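PDB 3TWO: mannitol dehydrogenase from Helicobacter pylori, which probably catalyses the NADP(H)-dependent interconversion of cinnamyl alcohols and their aldehydes, as a zinc-containing member of the medium-chain alcohol dehydrogenase family. Local coordinates for residues B[25-30]-B[70-75]; B[75-80]-B[138-143]; B[200-205]-B[220-225]. One frame throughout, in Å; residues are numbered along the deposited sequence.

Contact 1: B[25-30]-B[70-75]; sequences HAVGPR and IKEVGK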
ATOM      1  N   HIS B  25      -2.305  13.424  37.821  1.00 34.87           N
ATOM      2  CA  HIS B  25      -1.911  14.837  37.936  1.00 35.40           C
ATOM      3  C   HIS B  25      -3.076  15.792  38.336  1.00 35.12           C
ATOM      4  O   HIS B  25      -4.249  15.574  37.987  1.00 33.22           O
ATOM      5  CB  HIS B  25      -1.206  15.337  36.653  1.00 35.04           C
ATOM      6  CG  HIS B  25      -2.110  15.511  35.466  1.00 36.39           C
ATOM      7  ND1 HIS B  25      -2.107  14.630  34.389  1.00 33.56           N
ATOM      8  CD2 HIS B  25      -2.966  16.512  35.130  1.00 34.26           C
ATOM      9  CE1 HIS B  25      -2.943  15.075  33.459  1.00 31.70           C
ATOM     10  NE2 HIS B  25      -3.467  16.214  33.879  1.00 34.23           N
ATOM     11  N   ALA B  26      -2.710  16.838  39.071  1.00 35.92           N
ATOM     12  CA  ALA B  26      -3.613  17.925  39.464  1.00 35.66           C
ATOM     13  C   ALA B  26      -4.283  18.515  38.221  1.00 35.34           C
ATOM     14  O   ALA B  26      -3.742  18.452  37.105  1.00 33.73           O
ATOM     15  CB  ALA B  26      -2.809  19.026  40.215  1.00 35.75           C
ATOM     16  N   VAL B  27      -5.468  19.086  38.424  1.00 36.19           N
ATOM     17  CA  VAL B  27      -6.193  19.806  37.381  1.00 36.40           C
ATOM     18  C   VAL B  27      -5.510  21.133  37.055  1.00 37.29           C
ATOM     19  O   VAL B  27      -5.541  22.047  37.850  1.00 38.52           O
ATOM     20  CB  VAL B  27      -7.661  20.056  37.804  1.00 36.70           C
ATOM     21  CG1 VAL B  27      -8.424  20.628  36.652  1.00 35.38           C
ATOM     22  CG2 VAL B  27      -8.337  18.725  38.319  1.00 35.89           C
ATOM     23  N   GLY B  28      -4.886  21.225  35.886  1.00 38.24           N
ATOM     24  CA  GLY B  28      -4.097  22.403  35.540  1.00 39.40           C
ATOM     25  C   GLY B  28      -5.068  23.418  34.985  1.00 41.00           C
ATOM     26  O   GLY B  28      -6.233  23.096  34.782  1.00 41.09           O
ATOM     27  N   PRO B  29      -4.612  24.655  34.715  1.00 42.15           N
ATOM     28  CA  PRO B  29      -5.621  25.679  34.371  1.00 42.42           C
ATOM     29  C   PRO B  29      -6.400  25.373  33.088  1.00 41.41           C
ATOM     30  O   PRO B  29      -7.517  25.861  32.953  1.00 41.70           O
ATOM     31  CB  PRO B  29      -4.788  26.974  34.248  1.00 44.21           C
ATOM     32  CG  PRO B  29      -3.431  26.505  33.936  1.00 43.82           C
ATOM     33  CD  PRO B  29      -3.248  25.191  34.670  1.00 42.56           C
ATOM     34  N   ARG B  30      -5.845  24.531  32.195  1.00 40.06           N
ATOM     35  CA  ARG B  30      -6.556  24.101  30.970  1.00 39.50           C
ATOM     36  C   ARG B  30      -7.133  22.680  31.013  1.00 37.93           C
ATOM     37  O   ARG B  30      -7.597  22.186  29.989  1.00 38.26           O
ATOM     38  CB  ARG B  30      -5.637  24.144  29.747  1.00 39.25           C
ATOM     39  CG  ARG B  30      -5.107  25.484  29.306  1.00 45.33           C
ATOM     40  CD  ARG B  30      -6.165  26.313  28.615  1.00 50.50           C
ATOM     41  NE  ARG B  30      -6.430  27.446  29.461  1.00 58.62           N
ATOM     42  CZ  ARG B  30      -6.017  28.695  29.215  1.00 62.47           C
ATOM     43  NH1 ARG B  30      -5.347  28.992  28.094  1.00 61.48           N
ATOM     44  NH2 ARG B  30      -6.284  29.651  30.101  1.00 61.52           N
ATOM     45  N   ILE B  70     -18.285  16.080  33.305  1.00 32.68           N
ATOM     46  CA  ILE B  70     -17.306  16.993  33.849  1.00 33.67           C
ATOM     47  C   ILE B  70     -17.683  17.375  35.265  1.00 35.67           C
ATOM     48  O   ILE B  70     -18.738  17.968  35.521  1.00 36.44           O
ATOM     49  CB  ILE B  70     -17.094  18.182  32.956  1.00 34.76           C
ATOM     50  CG1 ILE B  70     -16.472  17.651  31.621  1.00 33.59           C
ATOM     51  CG2 ILE B  70     -16.262  19.269  33.676  1.00 32.27           C
ATOM     52  CD1 ILE B  70     -15.592  18.612  30.876  1.00 35.27           C
ATOM     53  N   LYS B  71     -16.826  16.953  36.172  1.00 36.23           N
ATOM     54  CA  LYS B  71     -16.910  17.271  37.585  1.00 39.09           C
ATOM     55  C   LYS B  71     -16.186  18.585  37.921  1.00 39.44           C
ATOM     56  O   LYS B  71     -16.629  19.303  38.788  1.00 40.60           O
ATOM     57  CB  LYS B  71     -16.311  16.112  38.377  1.00 39.47           C
ATOM     58  CG  LYS B  71     -16.428  16.184  39.903  1.00 44.39           C
ATOM     59  CD  LYS B  71     -15.526  15.071  40.509  1.00 51.51           C
ATOM     60  CE  LYS B  71     -15.914  14.640  41.926  1.00 54.71           C
ATOM     61  NZ  LYS B  71     -17.003  13.619  41.789  1.00 55.85           N
ATOM     62  N   GLU B  72     -15.071  18.902  37.257  1.00 39.20           N
ATOM     63  CA  GLU B  72     -14.308  20.113  37.607  1.00 41.35           C
ATOM     64  C   GLU B  72     -13.573  20.675  36.420  1.00 40.91           C
ATOM     65  O   GLU B  72     -13.236  19.942  35.487  1.00 40.95           O
ATOM     66  CB  GLU B  72     -13.261  19.832  38.680  1.00 41.89           C
ATOM     67  CG  GLU B  72     -13.777  19.726  40.068  1.00 46.58           C
ATOM     68  CD  GLU B  72     -12.663  19.306  41.027  1.00 52.73           C
ATOM     69  OE1 GLU B  72     -11.463  19.641  40.753  1.00 53.31           O
ATOM     70  OE2 GLU B  72     -12.998  18.617  42.025  1.00 52.72           O
ATOM     71  N   VAL B  73     -13.321  21.978  36.432  1.00 41.65           N
ATOM     72  CA  VAL B  73     -12.540  22.594  35.313  1.00 40.81           C
ATOM     73  C   VAL B  73     -11.456  23.494  35.886  1.00 41.91           C
ATOM     74  O   VAL B  73     -11.643  24.102  36.953  1.00 41.99           O
ATOM     75  CB  VAL B  73     -13.424  23.389  34.283  1.00 40.61           C
ATOM     76  CG1 VAL B  73     -14.432  22.463  33.610  1.00 38.79           C
ATOM     77  CG2 VAL B  73     -14.141  24.526  34.947  1.00 41.70           C
ATOM     78  N   GLY B  74     -10.330  23.577  35.182  1.00 41.61           N
ATOM     79  CA  GLY B  74      -9.267  24.502  35.551  1.00 42.18           C
ATOM     80  C   GLY B  74      -9.810  25.858  35.204  1.00 43.11           C
ATOM     81  O   GLY B  74     -10.763  25.966  34.437  1.00 43.38           O
ATOM     82  N   LYS B  75      -9.219  26.884  35.787  1.00 44.70           N
ATOM     83  CA  LYS B  75      -9.694  28.257  35.677  1.00 46.16           C
ATOM     84  C   LYS B  75      -9.543  28.880  34.278  1.00 45.95           C
ATOM     85  O   LYS B  75     -10.300  29.776  33.944  1.00 45.94           O
ATOM     86  CB  LYS B  75      -9.038  29.126  36.760  1.00 47.93           C
ATOM     87  CG  LYS B  75      -7.717  29.735  36.353  1.00 52.30           C
ATOM     88  CD  LYS B  75      -7.140  30.631  37.447  1.00 59.55           C
ATOM     89  CE  LYS B  75      -6.072  29.868  38.226  1.00 63.31           C
ATOM     90  NZ  LYS B  75      -5.023  29.328  37.285  1.00 63.10           N
TER
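Val27 packs on the backbone of Gly74, where the loop 25-30 lies against the end of strand 65-73 and the residues that follow. Val27 CG1 sits 3.8 Å from Gly74 N; it stands anti to its own backbone N (chi1 -172°), which carries this methyl to the glycine. The other branch, Val27 CG2, approaches Glu72 OE1 at 4.1 Å. A branched aliphatic residue suits the place, because its two methyls serve two neighbours. Pro29, a rigid ring at an exposed bend, presents CB to Lys75 NZ at 3.8 Å. The lysine chain reaches back to it by bending at chi3 and chi4.

The backbone contacts centre on Gly74. Its CA gives a C-H...O contact to Gly28 O, with 3.4 Å between Gly74 CA and Gly28 O and an angle of 153° at the hydrogen. Pro29 O lies 3.2 Å from Gly74 C. These two carbonyl oxygens occupy the side of Gly74 on which a CB would stand, so a residue without a side chain fits there.

Conventional polar bonds are made elsewhere. Gly28 N bonds to Asp31 OD2, while the backbones of Lys71 and Glu72 both bond to Leu33, a classic beta bulge in the pairing with strand 31-40.

No hydrogen bond joins the two segments. Between them the contact rests on van der Waals fit and one C-H...O contact, while bonds to strand 31-40 hold each segment; the exposed Lys75 lays its end against Pro29 CB with no partner for its charge in the other segment.

Contact 2: B[75-80]-B[138-143]; sequences KGVKKF and VDENYV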
ATOM      1  N   LYS B  75      -9.219  26.884  35.787  1.00 44.70           N
ATOM      2  CA  LYS B  75      -9.694  28.257  35.677  1.00 46.16           C
ATOM      3  C   LYS B  75      -9.543  28.880  34.278  1.00 45.95           C
ATOM      4  O   LYS B  75     -10.300  29.776  33.944  1.00 45.94           O
ATOM      5  CB  LYS B  75      -9.038  29.126  36.760  1.00 47.93           C
ATOM      6  CG  LYS B  75      -7.717  29.735  36.353  1.00 52.30           C
ATOM      7  CD  LYS B  75      -7.140  30.631  37.447  1.00 59.55           C
ATOM      8  CE  LYS B  75      -6.072  29.868  38.226  1.00 63.31           C
ATOM      9  NZ  LYS B  75      -5.023  29.328  37.285  1.00 63.10           N
ATOM     10  N   GLY B  76      -8.618  28.385  33.452  1.00 45.11           N
ATOM     11  CA  GLY B  76      -8.524  28.841  32.068  1.00 44.98           C
ATOM     12  C   GLY B  76      -9.389  28.103  31.067  1.00 45.45           C
ATOM     13  O   GLY B  76      -9.400  28.442  29.861  1.00 45.87           O
ATOM     14  N   VAL B  77     -10.124  27.091  31.529  1.00 44.39           N
ATOM     15  CA  VAL B  77     -10.928  26.282  30.604  1.00 43.20           C
ATOM     16  C   VAL B  77     -12.053  27.092  29.965  1.00 45.03           C
ATOM     17  O   VAL B  77     -12.826  27.724  30.663  1.00 45.46           O
ATOM     18  CB  VAL B  77     -11.555  25.057  31.293  1.00 41.62           C
ATOM     19  CG1 VAL B  77     -12.692  24.519  30.447  1.00 40.82           C
ATOM     20  CG2 VAL B  77     -10.531  23.986  31.523  1.00 37.54           C
ATOM     21  N   LYS B  78     -12.177  27.044  28.641  1.00 46.35           N
ATOM     22  CA  LYS B  78     -13.261  27.765  27.983  1.00 49.18           C
ATOM     23  C   LYS B  78     -14.248  26.892  27.212  1.00 48.99           C
ATOM     24  O   LYS B  78     -15.367  27.318  26.925  1.00 49.20           O
ATOM     25  CB  LYS B  78     -12.698  28.872  27.074  1.00 50.80           C
ATOM     26  CG  LYS B  78     -11.627  28.416  26.050  1.00 52.85           C
ATOM     27  CD  LYS B  78     -10.540  29.514  25.826  1.00 57.15           C
ATOM     28  CE  LYS B  78     -11.134  30.921  25.658  1.00 60.08           C
ATOM     29  NZ  LYS B  78     -11.323  31.649  26.953  1.00 63.50           N
ATOM     30  N   LYS B  79     -13.857  25.662  26.908  1.00 48.40           N
ATOM     31  CA  LYS B  79     -14.652  24.848  25.994  1.00 48.54           C
ATOM     32  C   LYS B  79     -15.740  24.009  26.696  1.00 47.73           C
ATOM     33  O   LYS B  79     -16.631  23.492  26.024  1.00 48.60           O
ATOM     34  CB  LYS B  79     -13.734  23.982  25.129  1.00 48.12           C
ATOM     35  CG  LYS B  79     -12.603  24.767  24.432  1.00 51.11           C
ATOM     36  CD  LYS B  79     -11.840  23.864  23.438  1.00 55.11           C
ATOM     37  CE  LYS B  79     -12.643  23.685  22.150  1.00 57.93           C
ATOM     38  NZ  LYS B  79     -12.751  22.253  21.695  1.00 59.58           N
ATOM     39  N   PHE B  80     -15.675  23.895  28.029  1.00 46.42           N
ATOM     40  CA  PHE B  80     -16.587  23.028  28.833  1.00 44.55           C
ATOM     41  C   PHE B  80     -16.987  23.623  30.184  1.00 44.70           C
ATOM     42  O   PHE B  80     -16.267  24.471  30.705  1.00 44.69           O
ATOM     43  CB  PHE B  80     -15.936  21.656  29.067  1.00 42.88           C
ATOM     44  CG  PHE B  80     -15.716  20.881  27.796  1.00 42.89           C
ATOM     45  CD1 PHE B  80     -14.442  20.812  27.207  1.00 41.53           C
ATOM     46  CD2 PHE B  80     -16.792  20.242  27.149  1.00 41.04           C
ATOM     47  CE1 PHE B  80     -14.258  20.139  26.017  1.00 35.04           C
ATOM     48  CE2 PHE B  80     -16.594  19.549  25.956  1.00 36.35           C
ATOM     49  CZ  PHE B  80     -15.336  19.494  25.408  1.00 35.93           C
ATOM     50  N   VAL B 138      -7.979  15.484  31.801  1.00 27.96           N
ATOM     51  CA  VAL B 138      -7.610  15.659  30.404  1.00 28.58           C
ATOM     52  C   VAL B 138      -7.537  17.144  30.015  1.00 29.92           C
ATOM     53  O   VAL B 138      -8.445  17.917  30.374  1.00 29.42           O
ATOM     54  CB  VAL B 138      -8.626  14.934  29.470  1.00 28.98           C
ATOM     55  CG1 VAL B 138      -8.172  15.025  28.022  1.00 27.56           C
ATOM     56  CG2 VAL B 138      -8.796  13.469  29.872  1.00 26.64           C
ATOM     57  N   ASP B 139      -6.453  17.534  29.305  1.00 30.20           N
ATOM     58  CA  ASP B 139      -6.357  18.879  28.680  1.00 31.44           C
ATOM     59  C   ASP B 139      -7.633  19.100  27.806  1.00 31.02           C
ATOM     60  O   ASP B 139      -8.034  18.187  27.059  1.00 29.05           O
ATOM     61  CB  ASP B 139      -5.106  18.981  27.810  1.00 31.74           C
ATOM     62  CG  ASP B 139      -4.940  20.373  27.161  1.00 34.21           C
ATOM     63  OD1 ASP B 139      -5.716  20.691  26.263  1.00 34.85           O
ATOM     64  OD2 ASP B 139      -4.043  21.161  27.556  1.00 39.01           O
ATOM     65  N   GLU B 140      -8.264  20.265  27.942  1.00 30.48           N
ATOM     66  CA  GLU B 140      -9.583  20.516  27.308  1.00 32.67           C
ATOM     67  C   GLU B 140      -9.655  20.360  25.794  1.00 31.77           C
ATOM     68  O   GLU B 140     -10.769  20.164  25.259  1.00 31.93           O
ATOM     69  CB  GLU B 140     -10.148  21.902  27.672  1.00 34.09           C
ATOM     70  CG  GLU B 140      -9.183  23.032  27.406  1.00 39.30           C
ATOM     71  CD  GLU B 140      -9.861  24.376  27.294  1.00 46.28           C
ATOM     72  OE1 GLU B 140      -9.146  25.360  26.963  1.00 50.60           O
ATOM     73  OE2 GLU B 140     -11.092  24.445  27.520  1.00 47.08           O
ATOM     74  N   ASN B 141      -8.501  20.451  25.121  1.00 30.81           N
ATOM     75  CA  ASN B 141      -8.423  20.322  23.639  1.00 31.18           C
ATOM     76  C   ASN B 141      -8.462  18.903  23.112  1.00 29.65           C
ATOM     77  O   ASN B 141      -8.382  18.703  21.913  1.00 29.63           O
ATOM     78  CB  ASN B 141      -7.209  21.059  23.088  1.00 28.94           C
ATOM     79  CG  ASN B 141      -7.243  22.516  23.484  1.00 34.41           C
ATOM     80  OD1 ASN B 141      -7.935  23.315  22.871  1.00 35.53           O
ATOM     81  ND2 ASN B 141      -6.564  22.852  24.596  1.00 34.79           N
ATOM     82  N   TYR B 142      -8.551  17.940  24.044  1.00 29.79           N
ATOM     83  CA  TYR B 142      -8.580  16.490  23.767  1.00 29.18           C
ATOM     84  C   TYR B 142      -9.867  15.868  24.316  1.00 29.23           C
ATOM     85  O   TYR B 142      -9.981  14.643  24.443  1.00 29.04           O
ATOM     86  CB  TYR B 142      -7.318  15.829  24.382  1.00 29.24           C
ATOM     87  CG  TYR B 142      -6.113  16.456  23.773  1.00 30.94           C
ATOM     88  CD1 TYR B 142      -5.586  17.665  24.292  1.00 28.70           C
ATOM     89  CD2 TYR B 142      -5.562  15.939  22.584  1.00 28.69           C
ATOM     90  CE1 TYR B 142      -4.523  18.307  23.686  1.00 29.25           C
ATOM     91  CE2 TYR B 142      -4.436  16.607  21.971  1.00 29.91           C
ATOM     92  CZ  TYR B 142      -3.942  17.766  22.543  1.00 28.87           C
ATOM     93  OH  TYR B 142      -2.853  18.416  21.998  1.00 35.14           O
ATOM     94  N   VAL B 143     -10.849  16.706  24.620  1.00 28.90           N
ATOM     95  CA  VAL B 143     -12.120  16.220  25.164  1.00 28.54           C
ATOM     96  C   VAL B 143     -13.252  16.363  24.113  1.00 29.36           C
ATOM     97  O   VAL B 143     -13.419  17.424  23.490  1.00 30.57           O
ATOM     98  CB  VAL B 143     -12.454  16.963  26.493  1.00 29.86           C
ATOM     99  CG1 VAL B 143     -13.834  16.530  27.035  1.00 28.27           C
ATOM    100  CG2 VAL B 143     -11.339  16.708  27.542  1.00 29.29           C
TER
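Glu140 turns CG between its backbone N and carbonyl carbon (chi1 53°) and then runs extended, which carries its carboxylate to the backbone of Lys78 and Lys79 in the loop 75-80. Across from it, Phe80 has CG anti to the carbonyl carbon (chi1 -64°), and its ring lies against Val143. Glu140 OE2 accepts from two successive backbone amides: Lys78 N, at 3.0 Å from OE2, comes from the syn side but out of the carboxylate plane, and Lys79 N, at 3.1 Å from OE2, lies nearly along the C-O axis. Val77 CG1 packs 3.3 Å from Glu140 OE2, and the Lys79 chain crosses the glutamate at about a right angle.

Val143 CG1 makes a CH-pi contact over the Phe80 face, 4.0 Å from the ring centroid, while Glu140 O sits at the ring edge. A flat aromatic side chain suits both approaches. Asp139 OD1 accepts from Asn141 N, an Asx turn, and additionally from Asn141 ND2, shaping the backbone on both sides of Glu140.

The ammonium groups of Lys78 and Lys79 do not touch the carboxylate of the buried Glu140. The two amide bonds to OE2 tie the loop 75-80 to Glu140; they would be expected to stabilise a negative charge there.

Contact 3: B[200-205]-B[220-225]; sequences GAEVSV and GVKHFY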
ATOM      1  N   GLY B 200     -24.463   4.591   2.008  1.00 32.23           N
ATOM      2  CA  GLY B 200     -24.976   4.125   0.722  1.00 31.30           C
ATOM      3  C   GLY B 200     -24.206   2.953   0.107  1.00 31.21           C
ATOM      4  O   GLY B 200     -24.494   2.570  -1.051  1.00 32.21           O
ATOM      5  N   ALA B 201     -23.247   2.379   0.842  1.00 28.23           N
ATOM      6  CA  ALA B 201     -22.439   1.280   0.305  1.00 27.65           C
ATOM      7  C   ALA B 201     -23.188  -0.022   0.225  1.00 28.89           C
ATOM      8  O   ALA B 201     -24.182  -0.248   0.925  1.00 28.36           O
ATOM      9  CB  ALA B 201     -21.184   1.056   1.099  1.00 25.75           C
ATOM     10  N   GLU B 202     -22.686  -0.887  -0.641  1.00 28.83           N
ATOM     11  CA  GLU B 202     -23.139  -2.239  -0.706  1.00 29.82           C
ATOM     12  C   GLU B 202     -22.069  -3.011   0.085  1.00 28.60           C
ATOM     13  O   GLU B 202     -20.910  -3.046  -0.329  1.00 27.39           O
ATOM     14  CB  GLU B 202     -23.226  -2.696  -2.174  1.00 29.48           C
ATOM     15  CG  GLU B 202     -23.936  -3.953  -2.286  1.00 36.94           C
ATOM     16  CD  GLU B 202     -24.183  -4.422  -3.746  1.00 46.22           C
ATOM     17  OE1 GLU B 202     -25.215  -5.090  -3.925  1.00 53.98           O
ATOM     18  OE2 GLU B 202     -23.400  -4.153  -4.696  1.00 47.17           O
ATOM     19  N   VAL B 203     -22.470  -3.650   1.191  1.00 28.23           N
ATOM     20  CA  VAL B 203     -21.495  -4.108   2.170  1.00 27.56           C
ATOM     21  C   VAL B 203     -21.351  -5.614   2.225  1.00 28.43           C
ATOM     22  O   VAL B 203     -22.349  -6.348   2.310  1.00 30.19           O
ATOM     23  CB  VAL B 203     -21.859  -3.548   3.566  1.00 26.91           C
ATOM     24  CG1 VAL B 203     -20.826  -3.969   4.639  1.00 24.10           C
ATOM     25  CG2 VAL B 203     -21.942  -2.025   3.460  1.00 24.92           C
ATOM     26  N   SER B 204     -20.113  -6.093   2.174  1.00 27.72           N
ATOM     27  CA  SER B 204     -19.837  -7.526   2.341  1.00 26.57           C
ATOM     28  C   SER B 204     -19.065  -7.667   3.669  1.00 26.80           C
ATOM     29  O   SER B 204     -18.186  -6.831   3.976  1.00 25.79           O
ATOM     30  CB  SER B 204     -18.977  -8.068   1.187  1.00 26.26           C
ATOM     31  OG  SER B 204     -19.619  -7.962  -0.083  1.00 26.27           O
ATOM     32  N   VAL B 205     -19.364  -8.723   4.436  1.00 25.86           N
ATOM     33  CA  VAL B 205     -18.628  -8.945   5.671  1.00 25.58           C
ATOM     34  C   VAL B 205     -17.810 -10.257   5.577  1.00 26.02           C
ATOM     35  O   VAL B 205     -18.265 -11.275   4.994  1.00 25.12           O
ATOM     36  CB  VAL B 205     -19.617  -8.960   6.875  1.00 26.66           C
ATOM     37  CG1 VAL B 205     -18.979  -9.502   8.136  1.00 23.16           C
ATOM     38  CG2 VAL B 205     -20.126  -7.562   7.107  1.00 24.88           C
ATOM     39  N   GLY B 220     -28.073  -4.668   7.309  1.00 30.10           N
ATOM     40  CA  GLY B 220     -28.163  -4.285   5.915  1.00 30.01           C
ATOM     41  C   GLY B 220     -27.017  -4.841   5.029  1.00 29.69           C
ATOM     42  O   GLY B 220     -26.852  -4.418   3.890  1.00 28.61           O
ATOM     43  N   VAL B 221     -26.222  -5.766   5.568  1.00 29.76           N
ATOM     44  CA  VAL B 221     -25.125  -6.391   4.833  1.00 30.36           C
ATOM     45  C   VAL B 221     -25.702  -7.228   3.717  1.00 32.34           C
ATOM     46  O   VAL B 221     -26.736  -7.916   3.919  1.00 32.88           O
ATOM     47  CB  VAL B 221     -24.291  -7.264   5.767  1.00 30.11           C
ATOM     48  CG1 VAL B 221     -23.304  -8.108   4.989  1.00 28.99           C
ATOM     49  CG2 VAL B 221     -23.542  -6.344   6.744  1.00 28.83           C
ATOM     50  N   LYS B 222     -25.076  -7.144   2.544  1.00 31.52           N
ATOM     51  CA  LYS B 222     -25.614  -7.838   1.391  1.00 33.29           C
ATOM     52  C   LYS B 222     -24.943  -9.225   1.170  1.00 32.67           C
ATOM     53  O   LYS B 222     -25.589 -10.147   0.687  1.00 31.88           O
ATOM     54  CB  LYS B 222     -25.580  -6.940   0.141  1.00 33.34           C
ATOM     55  CG  LYS B 222     -27.085  -6.510  -0.436  1.00 41.07           C
ATOM     56  CD  LYS B 222     -27.972  -5.511   0.476  1.00 43.90           C
ATOM     57  CE  LYS B 222     -28.458  -4.218  -0.287  1.00 47.13           C
ATOM     58  NZ  LYS B 222     -27.296  -3.307  -0.777  1.00 48.41           N
ATOM     59  N   HIS B 223     -23.668  -9.369   1.536  1.00 30.92           N
ATOM     60  CA  HIS B 223     -22.994 -10.673   1.429  1.00 30.57           C
ATOM     61  C   HIS B 223     -22.228 -10.951   2.696  1.00 29.86           C
ATOM     62  O   HIS B 223     -21.604 -10.041   3.284  1.00 29.31           O
ATOM     63  CB  HIS B 223     -22.011 -10.766   0.251  1.00 31.75           C
ATOM     64  CG  HIS B 223     -22.600 -10.403  -1.076  1.00 32.58           C
ATOM     65  ND1 HIS B 223     -22.470  -9.142  -1.622  1.00 34.11           N
ATOM     66  CD2 HIS B 223     -23.320 -11.125  -1.963  1.00 34.62           C
ATOM     67  CE1 HIS B 223     -23.091  -9.098  -2.783  1.00 32.90           C
ATOM     68  NE2 HIS B 223     -23.602 -10.292  -3.019  1.00 36.85           N
ATOM     69  N   PHE B 224     -22.296 -12.207   3.130  1.00 28.89           N
ATOM     70  CA  PHE B 224     -21.609 -12.621   4.328  1.00 28.02           C
ATOM     71  C   PHE B 224     -20.693 -13.758   3.922  1.00 28.10           C
ATOM     72  O   PHE B 224     -21.166 -14.728   3.398  1.00 26.80           O
ATOM     73  CB  PHE B 224     -22.596 -13.132   5.392  1.00 28.04           C
ATOM     74  CG  PHE B 224     -21.976 -13.264   6.751  1.00 28.35           C
ATOM     75  CD1 PHE B 224     -22.008 -12.193   7.663  1.00 26.74           C
ATOM     76  CD2 PHE B 224     -21.340 -14.429   7.123  1.00 29.36           C
ATOM     77  CE1 PHE B 224     -21.440 -12.293   8.882  1.00 27.26           C
ATOM     78  CE2 PHE B 224     -20.764 -14.512   8.398  1.00 28.41           C
ATOM     79  CZ  PHE B 224     -20.800 -13.449   9.259  1.00 24.40           C
ATOM     80  N   TYR B 225     -19.390 -13.642   4.175  1.00 27.55           N
ATOM     81  CA  TYR B 225     -18.470 -14.754   3.874  1.00 27.77           C
ATOM     82  C   TYR B 225     -17.753 -15.254   5.112  1.00 27.85           C
ATOM     83  O   TYR B 225     -17.539 -14.485   6.071  1.00 26.28           O
ATOM     84  CB  TYR B 225     -17.436 -14.270   2.896  1.00 28.24           C
ATOM     85  CG  TYR B 225     -18.043 -13.711   1.619  1.00 28.84           C
ATOM     86  CD1 TYR B 225     -17.865 -12.336   1.294  1.00 28.72           C
ATOM     87  CD2 TYR B 225     -18.803 -14.526   0.752  1.00 28.44           C
ATOM     88  CE1 TYR B 225     -18.389 -11.810   0.144  1.00 26.14           C
ATOM     89  CE2 TYR B 225     -19.324 -14.010  -0.438  1.00 29.05           C
ATOM     90  CZ  TYR B 225     -19.084 -12.641  -0.731  1.00 28.23           C
ATOM     91  OH  TYR B 225     -19.579 -12.055  -1.843  1.00 27.03           O
TER
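Val203 O is gripped by two successive amides: Lys222 N at 2.9 Å from Val203 O, in the carbonyl plane, and His223 N at 3.4 Å from Val203 O in a weak bond. The fork opens the parallel pairing of strands 202-206 and 223-225, joined through helix 213-218 as a beta-alpha-beta unit of the Rossmann fold. Further along, Val205 N bonds to His223 O at 2.8 Å, and Tyr225 N to Val205 O at 2.7 Å, nearly straight at 170°.

Gly200 and Gly220 each end a helix in a Schellman motif with positive phi, backbone angles suited to glycine, before the chain enters a strand. Ser204 and His223 share one face of the sheet, where Ser204 OG lies at the edge of the imidazole in a weak bond to ND1. Glu202 and Lys222 cross at about a right angle, with Glu202 OE1 4.2 Å from Lys222 NZ, too far for a salt bridge.

Val205 and Phe224 point to the opposite face, and Val203, Val205 and Val221 touch helix 187-198, with Val193 against the last two. Val205 CG2 meets Val221 CG2 at 3.6 Å, and Val205 CG1 stands 3.8 Å from Phe224 CE1.

Contacts 1 and 2 are neighbours, their centres about 8 Å apart, and they follow each other along the chain, with Lys75 closing the first and opening the second. Both reach the mixed sheet of the GroES-like domain, contact 1 through strand 65-73 and contact 2 through strand 135-139, each paired with strand 31-40. A probable hydrogen bond from Glu140 N to Arg30 O, 2.9 Å, links them directly, and Ile70 packs on Phe80. Contact 3 comes last, in the parallel sheet of the nucleotide-binding domain, its centre about 45 Å from that of contact 1 and about 40 Å from that of contact 2. Contacts 1 and 2 thus lie across the chain's centre from contact 3.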